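Local coordinates for protein methyl-accepting chemotaxis sensory transducer (Anaeromyxobacter dehalogenans, PDB 4K08) that probably senses small-molecule signals in the periplasm through a PAS-like Cache domain and passes them on to the chemotaxis machinery, at residues Arg41-Ala46 / Gln131-Val136; Tyr57-Asp62 / Ser125-Tyr130; Asp109-Lys114 / Pro120-Ser125. All coordinates share one frame; numbering follows the deposited sequence.

Interaction 1: residues Arg41-Ala46 / Gln131-Val136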
loop_
_atom_site.group_PDB
_atom_site.type_symbol
_atom_site.label_atom_id
_atom_site.label_comp_id
_atom_site.label_asym_id
_atom_site.label_seq_id
_atom_site.Cartn_x
_atom_site.Cartn_y
_atom_site.Cartn_z
ATOM N N ARG A 41 -12.796 -8.731 -1.313
ATOM C CA ARG A 41 -12.068 -9.962 -1.035
ATOM C C ARG A 41 -11.222 -10.453 -2.234
ATOM O O ARG A 41 -10.073 -10.913 -2.052
ATOM C CB ARG A 41 -13.001 -11.055 -0.478
ATOM C CG ARG A 41 -13.497 -10.660 0.908
ATOM C CD ARG A 41 -14.149 -11.790 1.628
ATOM N NE ARG A 41 -15.500 -12.019 1.120
ATOM C CZ ARG A 41 -15.850 -12.982 0.252
ATOM N NH1 ARG A 41 -14.935 -13.830 -0.213
ATOM N NH2 ARG A 41 -17.133 -13.106 -0.142
ATOM N N ALA A 42 -11.749 -10.334 -3.443
ATOM C CA ALA A 42 -11.011 -10.743 -4.643
ATOM C C ALA A 42 -9.741 -9.838 -4.851
ATOM O O ALA A 42 -8.649 -10.342 -5.153
ATOM C CB ALA A 42 -11.955 -10.705 -5.914
ATOM N N ALA A 43 -9.882 -8.534 -4.621
ATOM C CA ALA A 43 -8.745 -7.615 -4.701
ATOM C C ALA A 43 -7.674 -7.955 -3.672
ATOM O O ALA A 43 -6.461 -8.026 -4.021
ATOM C CB ALA A 43 -9.199 -6.192 -4.509
ATOM N N LEU A 44 -8.100 -8.194 -2.426
ATOM C CA LEU A 44 -7.153 -8.553 -1.350
ATOM C C LEU A 44 -6.468 -9.896 -1.565
ATOM O O LEU A 44 -5.322 -10.059 -1.198
ATOM C CB LEU A 44 -7.827 -8.595 0.029
ATOM C CG LEU A 44 -8.335 -7.237 0.519
ATOM C CD1 LEU A 44 -8.998 -7.386 1.893
ATOM C CD2 LEU A 44 -7.194 -6.161 0.530
ATOM N N GLU A 45 -7.201 -10.879 -2.078
ATOM C CA GLU A 45 -6.609 -12.170 -2.402
ATOM C C GLU A 45 -5.472 -12.005 -3.437
ATOM O O GLU A 45 -4.386 -12.568 -3.264
ATOM C CB GLU A 45 -7.685 -13.118 -2.944
ATOM C CG GLU A 45 -7.157 -14.395 -3.532
ATOM C CD GLU A 45 -8.281 -15.247 -4.131
ATOM O OE1 GLU A 45 -9.125 -14.731 -4.928
ATOM O OE2 GLU A 45 -8.319 -16.441 -3.796
ATOM N N ALA A 46 -5.696 -11.192 -4.466
ATOM C CA ALA A 46 -4.675 -10.938 -5.476
ATOM C C ALA A 46 -3.500 -10.141 -4.830
ATOM O O ALA A 46 -2.341 -10.530 -4.952
ATOM C CB ALA A 46 -5.271 -10.192 -6.673
ATOM N N GLN A 131 -11.115 5.436 -3.756
ATOM C CA GLN A 131 -11.996 6.177 -2.850
ATOM C C GLN A 131 -13.291 5.452 -2.511
ATOM O O GLN A 131 -13.755 5.515 -1.367
ATOM C CB GLN A 131 -12.333 7.569 -3.407
ATOM C CG GLN A 131 -11.228 8.577 -3.172
ATOM C CD GLN A 131 -11.752 9.998 -3.103
ATOM O OE1 GLN A 131 -12.277 10.519 -4.088
ATOM N NE2 GLN A 131 -11.641 10.624 -1.923
ATOM N N PRO A 132 -13.887 4.749 -3.480
ATOM C CA PRO A 132 -15.186 4.185 -3.078
ATOM C C PRO A 132 -15.077 3.235 -1.866
ATOM O O PRO A 132 -16.097 3.013 -1.221
ATOM C CB PRO A 132 -15.666 3.432 -4.342
ATOM C CG PRO A 132 -14.966 4.135 -5.500
ATOM C CD PRO A 132 -13.601 4.579 -4.912
ATOM N N TRP A 133 -13.891 2.689 -1.547
ATOM C CA TRP A 133 -13.788 1.777 -0.412
ATOM C C TRP A 133 -12.969 2.377 0.717
ATOM O O TRP A 133 -12.762 1.734 1.760
ATOM C CB TRP A 133 -13.123 0.451 -0.834
ATOM C CG TRP A 133 -13.965 -0.382 -1.781
ATOM C CD1 TRP A 133 -15.316 -0.252 -2.035
ATOM C CD2 TRP A 133 -13.500 -1.472 -2.591
ATOM N NE1 TRP A 133 -15.711 -1.198 -2.971
ATOM C CE2 TRP A 133 -14.622 -1.966 -3.319
ATOM C CE3 TRP A 133 -12.234 -2.082 -2.776
ATOM C CZ2 TRP A 133 -14.528 -3.043 -4.214
ATOM C CZ3 TRP A 133 -12.133 -3.158 -3.676
ATOM C CH2 TRP A 133 -13.288 -3.618 -4.403
ATOM N N GLY A 134 -12.494 3.598 0.512
ATOM C CA GLY A 134 -11.675 4.266 1.515
ATOM C C GLY A 134 -10.335 3.533 1.681
ATOM O O GLY A 134 -9.800 3.466 2.796
ATOM N N TRP A 135 -9.812 2.947 0.596
ATOM C CA TRP A 135 -8.532 2.224 0.646
ATOM C C TRP A 135 -7.330 3.074 0.223
ATOM O O TRP A 135 -7.432 3.925 -0.672
ATOM C CB TRP A 135 -8.559 1.009 -0.298
ATOM C CG TRP A 135 -9.301 -0.129 0.254
ATOM C CD1 TRP A 135 -10.031 -0.157 1.408
ATOM C CD2 TRP A 135 -9.363 -1.429 -0.297
ATOM N NE1 TRP A 135 -10.563 -1.410 1.597
ATOM C CE2 TRP A 135 -10.153 -2.214 0.565
ATOM C CE3 TRP A 135 -8.797 -2.024 -1.439
ATOM C CZ2 TRP A 135 -10.423 -3.573 0.308
ATOM C CZ3 TRP A 135 -9.061 -3.358 -1.693
ATOM C CH2 TRP A 135 -9.881 -4.115 -0.828
ATOM N N VAL A 136 -6.187 2.780 0.833
ATOM C CA VAL A 136 -4.906 3.261 0.350
ATOM C C VAL A 136 -4.122 2.018 -0.043
ATOM O O VAL A 136 -4.040 1.099 0.753
ATOM C CB VAL A 136 -4.132 4.013 1.462
ATOM C CG1 VAL A 136 -2.682 4.393 0.996
ATOM C CG2 VAL A 136 -4.935 5.268 1.891
#
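The helical turn that brings A43 and L44 against W135 is closed by the backbone hydrogen bond from E45 N to R41 O, at 2.9 Å. Between the two segments themselves the meeting is wholly apolar. L44 makes the nearest approach. Its CD2 lies 3.6 Å from W135 CH2, at the far end of the six-membered ring, and comes in obliquely. L44 CG is almost as near. The side chain of L44 reaches the indole because CG stands beside the backbone N (chi1 -66°), which swings the CD2 branch over to the ring. A43 meets the same ring at its rim. A43 CB sits near the ring plane, 4.0 Å from W135 CZ3. The same methyl also lies at the edge of W133, 4.3 Å from W133 CZ3.

The two indoles meet each other edge against face. W133 CE3 stands 3.5 Å above the plane of W135, displaced toward the rim. The contact joins helix 36-49 of the Cache domain to the sheet, at the turn between strands 120-130 and 135-142. Residues 131-133 form a short 3-10 segment, and G134 N bonds to Q131 O at 3.0 Å. G134 and W135 then both face Y130, which makes a G1 beta bulge. The positive phi of G134, 66°, favours glycine at this position.

W133 also has a cation-pi contact with R40 and an edge-to-face contact with Y130. Its side chain touches V22 of helix 5-30. L44 and W135 both rest on V60 and V68 of the neighbouring strands, while A43 leans on L21 of helix 5-30.

Interaction 2: residues Tyr57-Asp62 / Ser125-Tyr130. With ACT (acetate ion), chain C.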
loop_
_atom_site.group_PDB
_atom_site.type_symbol
_atom_site.label_atom_id
_atom_site.label_comp_id
_atom_site.label_asym_id
_atom_site.label_seq_id
_atom_site.Cartn_x
_atom_site.Cartn_y
_atom_site.Cartn_z
ATOM N N TYR A 57 6.403 -6.151 -2.187
ATOM C CA TYR A 57 4.999 -6.490 -1.895
ATOM C C TYR A 57 4.090 -5.251 -1.799
ATOM O O TYR A 57 4.581 -4.091 -1.737
ATOM C CB TYR A 57 4.952 -7.272 -0.585
ATOM C CG TYR A 57 5.382 -6.382 0.587
ATOM C CD1 TYR A 57 4.457 -5.570 1.256
ATOM C CD2 TYR A 57 6.725 -6.371 1.008
ATOM C CE1 TYR A 57 4.875 -4.717 2.331
ATOM C CE2 TYR A 57 7.150 -5.557 2.077
ATOM C CZ TYR A 57 6.223 -4.733 2.727
ATOM O OH TYR A 57 6.687 -3.958 3.760
ATOM N N PHE A 58 2.773 -5.500 -1.741
ATOM C CA PHE A 58 1.756 -4.441 -1.646
ATOM C C PHE A 58 1.102 -4.541 -0.270
ATOM O O PHE A 58 1.010 -5.635 0.237
ATOM C CB PHE A 58 0.648 -4.635 -2.716
ATOM C CG PHE A 58 1.162 -4.609 -4.144
ATOM C CD1 PHE A 58 1.434 -3.399 -4.784
ATOM C CD2 PHE A 58 1.415 -5.800 -4.835
ATOM C CE1 PHE A 58 1.941 -3.384 -6.090
ATOM C CE2 PHE A 58 1.893 -5.794 -6.121
ATOM C CZ PHE A 58 2.167 -4.580 -6.759
ATOM N N TRP A 59 0.573 -3.447 0.291
ATOM C CA TRP A 59 -0.294 -3.551 1.455
ATOM C C TRP A 59 -1.492 -2.642 1.209
ATOM O O TRP A 59 -1.475 -1.794 0.331
ATOM C CB TRP A 59 0.415 -3.077 2.767
ATOM C CG TRP A 59 0.569 -1.545 2.786
ATOM C CD1 TRP A 59 -0.342 -0.601 3.286
ATOM C CD2 TRP A 59 1.658 -0.781 2.238
ATOM N NE1 TRP A 59 0.154 0.677 3.108
ATOM C CE2 TRP A 59 1.341 0.612 2.429
ATOM C CE3 TRP A 59 2.857 -1.120 1.596
ATOM C CZ2 TRP A 59 2.196 1.643 2.020
ATOM C CZ3 TRP A 59 3.737 -0.059 1.187
ATOM C CH2 TRP A 59 3.390 1.295 1.402
ATOM N N VAL A 60 -2.535 -2.819 2.008
ATOM C CA VAL A 60 -3.695 -1.980 1.922
ATOM C C VAL A 60 -4.023 -1.485 3.324
ATOM O O VAL A 60 -4.106 -2.278 4.269
ATOM C CB VAL A 60 -4.924 -2.755 1.372
ATOM C CG1 VAL A 60 -6.169 -1.796 1.379
ATOM C CG2 VAL A 60 -4.632 -3.340 -0.036
ATOM N N ASN A 61 -4.208 -0.178 3.472
ATOM C CA ASN A 61 -4.807 0.329 4.700
ATOM C C ASN A 61 -5.978 1.252 4.369
ATOM O O ASN A 61 -6.124 1.635 3.221
ATOM C CB ASN A 61 -3.772 1.015 5.623
ATOM C CG ASN A 61 -3.159 2.278 5.012
ATOM O OD1 ASN A 61 -2.101 2.227 4.368
ATOM N ND2 ASN A 61 -3.810 3.421 5.235
ATOM N N ASP A 62 -6.800 1.591 5.366
ATOM C CA ASP A 62 -7.932 2.510 5.107
ATOM C C ASP A 62 -7.630 3.885 5.675
ATOM O O ASP A 62 -6.475 4.170 6.076
ATOM C CB ASP A 62 -9.301 2.000 5.636
ATOM C CG ASP A 62 -9.377 1.907 7.173
ATOM O OD1 ASP A 62 -8.611 2.583 7.928
ATOM O OD2 ASP A 62 -10.230 1.110 7.638
ATOM N N SER A 125 7.995 4.697 -0.614
ATOM C CA SER A 125 6.810 4.024 -1.152
ATOM C C SER A 125 5.947 4.952 -1.984
ATOM O O SER A 125 5.833 6.167 -1.689
ATOM C CB SER A 125 5.986 3.424 -0.019
ATOM O OG SER A 125 6.669 2.327 0.575
ATOM N N PHE A 126 5.367 4.407 -3.047
ATOM C CA PHE A 126 4.268 5.089 -3.720
ATOM C C PHE A 126 2.916 4.582 -3.186
ATOM O O PHE A 126 2.659 3.358 -3.171
ATOM C CB PHE A 126 4.330 4.904 -5.229
ATOM C CG PHE A 126 3.477 5.903 -5.992
ATOM C CD1 PHE A 126 3.898 7.233 -6.132
ATOM C CD2 PHE A 126 2.259 5.523 -6.538
ATOM C CE1 PHE A 126 3.129 8.165 -6.832
ATOM C CE2 PHE A 126 1.469 6.449 -7.239
ATOM C CZ PHE A 126 1.908 7.774 -7.381
ATOM N N VAL A 127 2.075 5.517 -2.737
ATOM C CA VAL A 127 0.719 5.194 -2.288
ATOM C C VAL A 127 -0.346 5.825 -3.170
ATOM O O VAL A 127 -0.189 6.930 -3.702
ATOM C CB VAL A 127 0.452 5.622 -0.849
ATOM C CG1 VAL A 127 1.278 4.756 0.119
ATOM C CG2 VAL A 127 0.685 7.183 -0.661
ATOM N N THR A 128 -1.437 5.096 -3.329
ATOM C CA THR A 128 -2.543 5.569 -4.144
ATOM C C THR A 128 -3.849 5.235 -3.429
ATOM O O THR A 128 -3.838 4.540 -2.427
ATOM C CB THR A 128 -2.481 4.975 -5.549
ATOM O OG1 THR A 128 -3.409 5.682 -6.388
ATOM C CG2 THR A 128 -2.796 3.489 -5.505
ATOM N N GLN A 129 -4.979 5.739 -3.907
ATOM C CA GLN A 129 -6.227 5.485 -3.190
ATOM C C GLN A 129 -7.239 4.851 -4.117
ATOM O O GLN A 129 -7.177 5.017 -5.347
ATOM C CB GLN A 129 -6.821 6.790 -2.619
ATOM C CG GLN A 129 -7.312 7.707 -3.705
ATOM C CD GLN A 129 -7.855 9.032 -3.184
ATOM O OE1 GLN A 129 -8.115 9.210 -1.969
ATOM N NE2 GLN A 129 -8.051 9.971 -4.110
ATOM N N TYR A 130 -8.177 4.130 -3.514
ATOM C CA TYR A 130 -9.404 3.750 -4.210
ATOM C C TYR A 130 -10.558 4.293 -3.365
ATOM O O TYR A 130 -10.914 3.719 -2.334
ATOM C CB TYR A 130 -9.472 2.213 -4.437
ATOM C CG TYR A 130 -10.734 1.836 -5.178
ATOM C CD1 TYR A 130 -10.986 2.339 -6.465
ATOM C CD2 TYR A 130 -11.711 1.049 -4.578
ATOM C CE1 TYR A 130 -12.173 2.038 -7.151
ATOM C CE2 TYR A 130 -12.906 0.740 -5.254
ATOM C CZ TYR A 130 -13.125 1.238 -6.539
ATOM O OH TYR A 130 -14.302 0.919 -7.215
HETATM C C ACT C . 5.100 -0.937 4.445
HETATM O O ACT C . 5.080 -2.220 4.565
HETATM O OXT ACT C . 6.058 -0.410 3.824
HETATM C CH3 ACT C . 4.016 -0.007 5.007
#
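S125 is the first residue of its segment to meet W59. S125 CB lies in the plane of the indole, 3.6 Å from W59 CH2. Its OG is beside the same carbon at 3.5 Å, but its polar partner is the OH of Y110. Two residues on, V127 CG1 meets the ring obliquely, 3.8 Å from W59 CZ2. With CG1 beside the backbone N (chi1 -69°), this branch is the one that reaches the indole. Strand 135-142 runs between these two strands in the sheet, which is why only side chains meet here.

The indole is fixed on its polar side too. W59 NE1 donates to N61 OD1 at 3.0 Å, with the acceptor in the ring plane and an N-H...O angle of 141°. N61 ND2 in turn bonds to D62 O. The acetate, probably from the crystallisation liquor, sets its methyl 3.5 Å above the centre of the W59 ring. An alanine in place of W59 is likely to leave the acetate methyl without its floor and N61 OD1 without its donor.

Y57 OH donates to acetate O at 2.5 Å, and H70 NE2 also bonds to the ion. An apolar floor beneath polar donors is consistent with a pocket for small carboxylates.

Interaction 3: residues Asp109-Lys114 / Pro120-Ser125. With ACT (acetate ion), chain C.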
loop_
_atom_site.group_PDB
_atom_site.type_symbol
_atom_site.label_atom_id
_atom_site.label_comp_id
_atom_site.label_asym_id
_atom_site.label_seq_id
_atom_site.Cartn_x
_atom_site.Cartn_y
_atom_site.Cartn_z
ATOM N N ASP A 109 8.444 8.690 2.296
ATOM C CA ASP A 109 9.600 7.954 2.775
ATOM C C ASP A 109 9.521 7.752 4.283
ATOM O O ASP A 109 8.931 8.541 4.985
ATOM C CB ASP A 109 10.926 8.589 2.306
ATOM C CG ASP A 109 11.017 10.050 2.614
ATOM O OD1 ASP A 109 10.745 10.460 3.773
ATOM O OD2 ASP A 109 11.377 10.808 1.687
ATOM N N TYR A 110 10.063 6.643 4.766
ATOM C CA TYR A 110 9.957 6.272 6.173
ATOM C C TYR A 110 10.856 5.056 6.357
ATOM O O TYR A 110 11.487 4.604 5.395
ATOM C CB TYR A 110 8.484 5.910 6.569
ATOM C CG TYR A 110 7.852 4.857 5.655
ATOM C CD1 TYR A 110 7.369 5.211 4.398
ATOM C CD2 TYR A 110 7.758 3.506 6.046
ATOM C CE1 TYR A 110 6.771 4.235 3.540
ATOM C CE2 TYR A 110 7.155 2.511 5.171
ATOM C CZ TYR A 110 6.690 2.902 3.935
ATOM O OH TYR A 110 6.112 1.985 3.077
ATOM N N LEU A 111 10.906 4.538 7.581
ATOM C CA LEU A 111 11.713 3.383 7.925
ATOM C C LEU A 111 10.801 2.180 8.145
ATOM O O LEU A 111 9.846 2.258 8.938
ATOM C CB LEU A 111 12.493 3.638 9.226
ATOM C CG LEU A 111 13.459 4.844 9.215
ATOM C CD1 LEU A 111 13.725 5.370 10.662
ATOM C CD2 LEU A 111 14.761 4.392 8.482
ATOM N N TRP A 112 11.144 1.063 7.517
ATOM C CA TRP A 112 10.326 -0.154 7.564
ATOM C C TRP A 112 11.237 -1.358 7.278
ATOM O O TRP A 112 12.153 -1.270 6.454
ATOM C CB TRP A 112 9.199 -0.125 6.513
ATOM C CG TRP A 112 8.133 -1.149 6.835
ATOM C CD1 TRP A 112 8.063 -2.474 6.419
ATOM C CD2 TRP A 112 6.964 -0.905 7.628
ATOM N NE1 TRP A 112 6.905 -3.056 6.933
ATOM C CE2 TRP A 112 6.226 -2.111 7.683
ATOM C CE3 TRP A 112 6.476 0.228 8.307
ATOM C CZ2 TRP A 112 5.012 -2.225 8.397
ATOM C CZ3 TRP A 112 5.241 0.121 9.020
ATOM C CH2 TRP A 112 4.544 -1.112 9.067
ATOM N N PRO A 113 11.014 -2.470 7.992
ATOM C CA PRO A 113 11.884 -3.635 7.742
ATOM C C PRO A 113 11.689 -4.276 6.365
ATOM O O PRO A 113 10.638 -4.182 5.713
ATOM C CB PRO A 113 11.494 -4.644 8.827
ATOM C CG PRO A 113 10.204 -4.139 9.446
ATOM C CD PRO A 113 10.019 -2.689 9.060
ATOM N N LYS A 114 12.745 -4.951 5.939
ATOM C CA LYS A 114 12.687 -5.833 4.783
ATOM C C LYS A 114 11.875 -7.088 5.202
ATOM O O LYS A 114 11.881 -7.467 6.377
ATOM C CB LYS A 114 14.115 -6.200 4.336
ATOM C CG LYS A 114 14.771 -5.059 3.530
ATOM C CD LYS A 114 16.151 -5.430 2.972
ATOM C CE LYS A 114 16.675 -4.322 2.047
ATOM N NZ LYS A 114 18.136 -4.515 1.620
ATOM N N PRO A 120 13.969 -1.654 11.033
ATOM C CA PRO A 120 13.440 -0.760 9.997
ATOM C C PRO A 120 14.606 -0.081 9.261
ATOM O O PRO A 120 15.586 0.386 9.894
ATOM C CB PRO A 120 12.583 0.268 10.815
ATOM C CG PRO A 120 12.160 -0.508 12.084
ATOM C CD PRO A 120 13.486 -1.275 12.379
ATOM N N VAL A 121 14.504 -0.033 7.934
ATOM C CA VAL A 121 15.541 0.577 7.110
ATOM C C VAL A 121 14.850 1.537 6.165
ATOM O O VAL A 121 13.623 1.474 6.046
ATOM C CB VAL A 121 16.348 -0.469 6.334
ATOM C CG1 VAL A 121 17.022 -1.456 7.311
ATOM C CG2 VAL A 121 15.408 -1.218 5.328
ATOM N N PRO A 122 15.615 2.445 5.521
ATOM C CA PRO A 122 15.010 3.452 4.655
ATOM C C PRO A 122 14.225 2.877 3.490
ATOM O O PRO A 122 14.707 2.021 2.730
ATOM C CB PRO A 122 16.219 4.298 4.172
ATOM C CG PRO A 122 17.192 4.203 5.337
ATOM C CD PRO A 122 17.054 2.736 5.774
ATOM N N LYS A 123 13.007 3.384 3.361
ATOM C CA LYS A 123 12.073 2.920 2.355
ATOM C C LYS A 123 11.403 4.118 1.694
ATOM O O LYS A 123 11.129 5.147 2.347
ATOM C CB LYS A 123 11.029 1.981 2.996
ATOM C CG LYS A 123 10.124 1.234 1.980
ATOM C CD LYS A 123 9.367 0.042 2.657
ATOM C CE LYS A 123 8.439 -0.698 1.631
ATOM N NZ LYS A 123 7.763 -1.880 2.284
ATOM N N ILE A 124 11.149 3.995 0.400
ATOM C CA ILE A 124 10.410 5.008 -0.332
ATOM C C ILE A 124 9.212 4.324 -1.007
ATOM O O ILE A 124 9.402 3.435 -1.855
ATOM C CB ILE A 124 11.295 5.731 -1.406
ATOM C CG1 ILE A 124 12.514 6.426 -0.742
ATOM C CG2 ILE A 124 10.458 6.743 -2.156
ATOM C CD1 ILE A 124 13.496 7.039 -1.741
ATOM N N SER A 125 7.995 4.697 -0.614
ATOM C CA SER A 125 6.810 4.024 -1.152
ATOM C C SER A 125 5.947 4.952 -1.984
ATOM O O SER A 125 5.833 6.167 -1.689
ATOM C CB SER A 125 5.986 3.424 -0.019
ATOM O OG SER A 125 6.669 2.327 0.575
HETATM C C ACT C . 5.100 -0.937 4.445
HETATM O O ACT C . 5.080 -2.220 4.565
HETATM O OXT ACT C . 6.058 -0.410 3.824
HETATM C CH3 ACT C . 4.016 -0.007 5.007
#
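The indole of W112, whose CB touches K123 CD at 3.9 Å, lies between a proline and the acetate. P113 CD sits over one face, toward the rim. Acetate O stands over the opposite face, 3.1 Å above the plane. The Y110 ring has K123 CB over one face and acetate OXT in its plane at the edge. K123 NZ approaches W112 obliquely.

Acetate OXT is gripped twice. Y110 OH donates to it at 2.5 Å and K123 NZ at 2.7 Å. K123 leaves its strand with CG anti to the backbone N (chi1 -170°), and the rest of its chain is extended, which carries NZ out to the ion. Y110 OH also accepts a bond from S125 OG at 2.6 Å, so the serine helps to position the phenol.

Beneath the pocket the backbones form an antiparallel ladder. Y110 and K123 are a hydrogen-bonded pair, and so are W112 and V121. The bond from V121 N to W112 O is nearly straight at N-H, 175°, though the donor stands above the carbonyl plane. L111 points to the other face of the sheet, with P122. Its CB also touches P120 CB at 3.7 Å.

K123 NZ has a further partner in Y142 OH. Y110 and W112 both touch L92 of helix 92-103. The hairpin puts strand 105-113 at the sheet edge within the chain. Strand 120-130 lies between it and strand 135-142, where P122 and I124 bond to V143 and L141.

All three contacts reach one antiparallel sheet. Interactions 1 and 2 have centres 10 Å apart and are tied by the backbone, with W135 O 2.9 Å from Y130 N in a probable hydrogen bond. Interactions 2 and 3 lie 14 Å apart by centres and share S125. They build one pocket round the acetate, which bonds to Y57 OH from interaction 2 and to Y110 OH and K123 NZ from interaction 3. Between them W59 CH2 packs 3.3 Å from Y110 OH. Interaction 1 is remote from the pocket: its centre is about 23 Å from that of interaction 3, on the opposite side of the chain's centre. Its A43 side chain lies about 12 Å from the bound zinc ion.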